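Local coordinates for protein D-alanine--D-alanine ligase (Coxiella burnetii, PDB 3TQT) that joins two D-alanine molecules at the expense of ATP, giving the D-alanyl-D-alanine dipeptide used in peptidoglycan synthesis, at residues V294-D303 with V314-F323. Sequence-based numbering, arbitrary orientation.
Sequences VHCSGMARVD and VNEINTIPGF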
loop_
_atom_site.group_PDB
_atom_site.type_symbol
_atom_site.label_atom_id
_atom_site.label_comp_id
_atom_site.label_asym_id
_atom_site.label_seq_id
_atom_site.Cartn_x
_atom_site.Cartn_y
_atom_site.Cartn_z
ATOM N N VAL A 294 6.710 4.204 -10.246
ATOM C CA VAL A 294 6.115 3.758 -8.998
ATOM C C VAL A 294 4.618 4.053 -8.975
ATOM O O VAL A 294 3.983 3.956 -7.931
ATOM C CB VAL A 294 6.789 4.421 -7.781
ATOM C CG1 VAL A 294 8.275 4.026 -7.735
ATOM C CG2 VAL A 294 6.632 5.923 -7.845
ATOM N N HIS A 295 4.080 4.436 -10.130
ATOM C CA HIS A 295 2.638 4.658 -10.289
ATOM C C HIS A 295 2.099 5.664 -9.301
ATOM O O HIS A 295 1.026 5.483 -8.713
ATOM C CB HIS A 295 1.899 3.329 -10.197
ATOM C CG HIS A 295 2.458 2.299 -11.117
ATOM N ND1 HIS A 295 2.923 1.078 -10.683
ATOM C CD2 HIS A 295 2.675 2.331 -12.453
ATOM C CE1 HIS A 295 3.380 0.392 -11.713
ATOM N NE2 HIS A 295 3.251 1.137 -12.798
ATOM N N CYS A 296 2.866 6.736 -9.132
ATOM C CA CYS A 296 2.484 7.815 -8.246
ATOM C C CYS A 296 1.350 8.640 -8.859
ATOM O O CYS A 296 1.064 8.559 -10.064
ATOM C CB CYS A 296 3.685 8.711 -7.957
ATOM S SG CYS A 296 3.500 9.607 -6.438
ATOM N N SER A 297 0.696 9.411 -8.006
ATOM C CA SER A 297 -0.381 10.287 -8.422
ATOM C C SER A 297 -0.236 11.575 -7.676
ATOM O O SER A 297 0.243 11.587 -6.535
ATOM C CB SER A 297 -1.740 9.674 -8.067
ATOM O OG SER A 297 -2.047 8.618 -8.937
ATOM N N GLY A 298 -0.650 12.657 -8.325
ATOM C CA GLY A 298 -0.711 13.968 -7.702
ATOM C C GLY A 298 0.648 14.627 -7.583
ATOM O O GLY A 298 0.988 15.524 -8.352
ATOM N N MET A 299 1.439 14.166 -6.622
ATOM C CA MET A 299 2.723 14.810 -6.344
ATOM C C MET A 299 3.766 13.869 -5.765
ATOM O O MET A 299 3.444 12.892 -5.087
ATOM C CB MET A 299 2.510 15.952 -5.358
ATOM C CG MET A 299 1.786 15.506 -4.090
ATOM S SD MET A 299 1.829 16.740 -2.778
ATOM C CE MET A 299 3.537 17.215 -2.874
ATOM N N ALA A 300 5.027 14.194 -6.023
ATOM C CA ALA A 300 6.129 13.548 -5.338
ATOM C C ALA A 300 7.307 14.499 -5.361
ATOM O O ALA A 300 7.506 15.229 -6.329
ATOM C CB ALA A 300 6.508 12.258 -6.031
ATOM N N ARG A 301 8.102 14.480 -4.304
ATOM C CA ARG A 301 9.416 15.065 -4.400
ATOM C C ARG A 301 10.419 13.940 -4.597
ATOM O O ARG A 301 10.529 13.050 -3.752
ATOM C CB ARG A 301 9.766 15.859 -3.150
ATOM C CG ARG A 301 10.893 16.835 -3.390
ATOM C CD ARG A 301 11.334 17.467 -2.090
ATOM N NE ARG A 301 12.004 16.479 -1.252
ATOM C CZ ARG A 301 11.753 16.299 0.037
ATOM N NH1 ARG A 301 10.835 17.041 0.644
ATOM N NH2 ARG A 301 12.428 15.380 0.718
ATOM N N VAL A 302 11.133 13.975 -5.721
ATOM C CA VAL A 302 12.169 12.985 -5.996
ATOM C C VAL A 302 13.509 13.550 -5.586
ATOM O O VAL A 302 13.900 14.635 -6.044
ATOM C CB VAL A 302 12.236 12.632 -7.486
ATOM C CG1 VAL A 302 13.210 11.477 -7.700
ATOM C CG2 VAL A 302 10.852 12.281 -8.012
ATOM N N ASP A 303 14.195 12.821 -4.707
ATOM C CA ASP A 303 15.476 13.249 -4.161
ATOM C C ASP A 303 16.576 12.451 -4.821
ATOM O O ASP A 303 16.506 11.225 -4.899
ATOM C CB ASP A 303 15.520 13.055 -2.646
ATOM C CG ASP A 303 14.469 13.890 -1.917
ATOM O OD1 ASP A 303 13.832 14.768 -2.547
ATOM O OD2 ASP A 303 14.283 13.660 -0.707
ATOM N N VAL A 314 18.783 8.484 -8.328
ATOM C CA VAL A 314 17.639 8.649 -7.452
ATOM C C VAL A 314 18.001 8.050 -6.103
ATOM O O VAL A 314 18.557 6.956 -6.033
ATOM C CB VAL A 314 16.367 7.969 -8.004
ATOM C CG1 VAL A 314 15.242 8.104 -7.001
ATOM C CG2 VAL A 314 15.966 8.582 -9.342
ATOM N N ASN A 315 17.710 8.775 -5.031
ATOM C CA ASN A 315 17.838 8.185 -3.705
ATOM C C ASN A 315 16.495 7.856 -3.070
ATOM O O ASN A 315 16.363 6.860 -2.362
ATOM C CB ASN A 315 18.604 9.099 -2.764
ATOM C CG ASN A 315 19.182 8.345 -1.578
ATOM O OD1 ASN A 315 19.691 7.226 -1.729
ATOM N ND2 ASN A 315 19.095 8.940 -0.394
ATOM N N GLU A 316 15.500 8.706 -3.308
ATOM C CA GLU A 316 14.241 8.574 -2.593
ATOM C C GLU A 316 13.120 9.292 -3.344
ATOM O O GLU A 316 13.365 10.256 -4.060
ATOM C CB GLU A 316 14.380 9.148 -1.171
ATOM C CG GLU A 316 13.114 9.077 -0.331
ATOM C CD GLU A 316 13.353 9.433 1.137
ATOM O OE1 GLU A 316 14.412 10.008 1.453
ATOM O OE2 GLU A 316 12.479 9.128 1.978
ATOM N N ILE A 317 11.902 8.782 -3.195
ATOM C CA ILE A 317 10.696 9.488 -3.655
ATOM C C ILE A 317 9.798 9.729 -2.454
ATOM O O ILE A 317 9.423 8.789 -1.762
ATOM C CB ILE A 317 9.920 8.655 -4.702
ATOM C CG1 ILE A 317 10.876 8.253 -5.836
ATOM C CG2 ILE A 317 8.684 9.455 -5.232
ATOM C CD1 ILE A 317 10.261 7.350 -6.878
ATOM N N ASN A 318 9.462 10.987 -2.209
ATOM C CA ASN A 318 8.666 11.369 -1.053
ATOM C C ASN A 318 7.294 11.782 -1.521
ATOM O O ASN A 318 7.179 12.757 -2.264
ATOM C CB ASN A 318 9.299 12.572 -0.366
ATOM C CG ASN A 318 10.690 12.293 0.094
ATOM O OD1 ASN A 318 10.894 11.710 1.157
ATOM N ND2 ASN A 318 11.669 12.681 -0.715
ATOM N N THR A 319 6.262 11.070 -1.071
ATOM C CA THR A 319 4.916 11.295 -1.597
ATOM C C THR A 319 4.128 12.296 -0.756
ATOM O O THR A 319 3.161 12.869 -1.225
ATOM C CB THR A 319 4.107 9.980 -1.676
ATOM O OG1 THR A 319 4.050 9.408 -0.373
ATOM C CG2 THR A 319 4.781 8.968 -2.641
ATOM N N ILE A 320 4.544 12.512 0.483
ATOM C CA ILE A 320 3.978 13.628 1.245
ATOM C C ILE A 320 5.142 14.480 1.746
ATOM O O ILE A 320 5.517 14.435 2.915
ATOM C CB ILE A 320 3.028 13.176 2.394
ATOM C CG1 ILE A 320 2.058 12.087 1.907
ATOM C CG2 ILE A 320 2.240 14.371 2.979
ATOM C CD1 ILE A 320 0.954 12.568 0.968
ATOM N N PRO A 321 5.746 15.239 0.831
ATOM C CA PRO A 321 6.883 16.089 1.181
ATOM C C PRO A 321 6.418 17.232 2.061
ATOM O O PRO A 321 5.220 17.528 2.069
ATOM C CB PRO A 321 7.334 16.626 -0.170
ATOM C CG PRO A 321 6.121 16.607 -1.009
ATOM C CD PRO A 321 5.337 15.406 -0.573
ATOM N N GLY A 322 7.343 17.848 2.792
ATOM C CA GLY A 322 7.019 19.026 3.572
ATOM C C GLY A 322 6.304 20.032 2.696
ATOM O O GLY A 322 6.601 20.151 1.509
ATOM N N PHE A 323 5.352 20.753 3.276
ATOM C CA PHE A 323 4.553 21.692 2.501
ATOM C C PHE A 323 4.412 23.020 3.231
ATOM O O PHE A 323 3.503 23.812 2.945
ATOM C CB PHE A 323 3.180 21.090 2.196
ATOM C CG PHE A 323 2.828 21.105 0.749
ATOM C CD1 PHE A 323 2.958 19.955 -0.020
ATOM C CD2 PHE A 323 2.393 22.272 0.142
ATOM C CE1 PHE A 323 2.619 19.964 -1.367
ATOM C CE2 PHE A 323 2.055 22.288 -1.210
ATOM C CZ PHE A 323 2.164 21.133 -1.957
HETATM O O HOH W 1 1.814 12.034 -3.198
HETATM O O HOH W 2 9.085 19.525 0.572
HETATM O O HOH W 3 10.145 16.968 3.423
#
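Asn318 lies over one face of the Arg301 guanidinium, its amide plane turned 43° from it, and ND2 reaches across to Asp303 OD2 at 2.8 Å, a weak bond. The same ND2 also bonds to Arg301 O (3.3 Å), from above the carbonyl plane; the backbone N of Asn318 meets that oxygen from the opposite face at 2.8 Å. Arg301 holds Asp303 side-on, NE to OD1 (2.8 Å) and NH2 to OD2, both on syn lone pairs and within 4° of the guanidinium plane, which fixes the carboxylate's rotation. Strands 298-306 and 312-318 form an antiparallel hairpin of the ATP-grasp fold, with a classic bulge where Asn315 N and Glu316 N both donate to Asp303 O. The face bearing Asp303, Glu316 and Asn318 carries the predicted sites for two magnesium or manganese ions; Asp303 OD2 and Glu316 OE1 stand 4.2 Å apart, like charges that a bound cation could probably offset, Asp303 being already paired with Arg301. On the other face, Ala300 CB packs on Ile317 CG2 (3.6 Å), and Val294 meets Ile317 CD1 tip to tip. Past the end of strand 312-318, Phe323 meets Met299, whose bend at chi3 (-45°) accompanies a Met-aromatic contact of SD at the ring edge, with CE near the ring plane. Two waters link Arg301 NH1 to the Gly322 backbone.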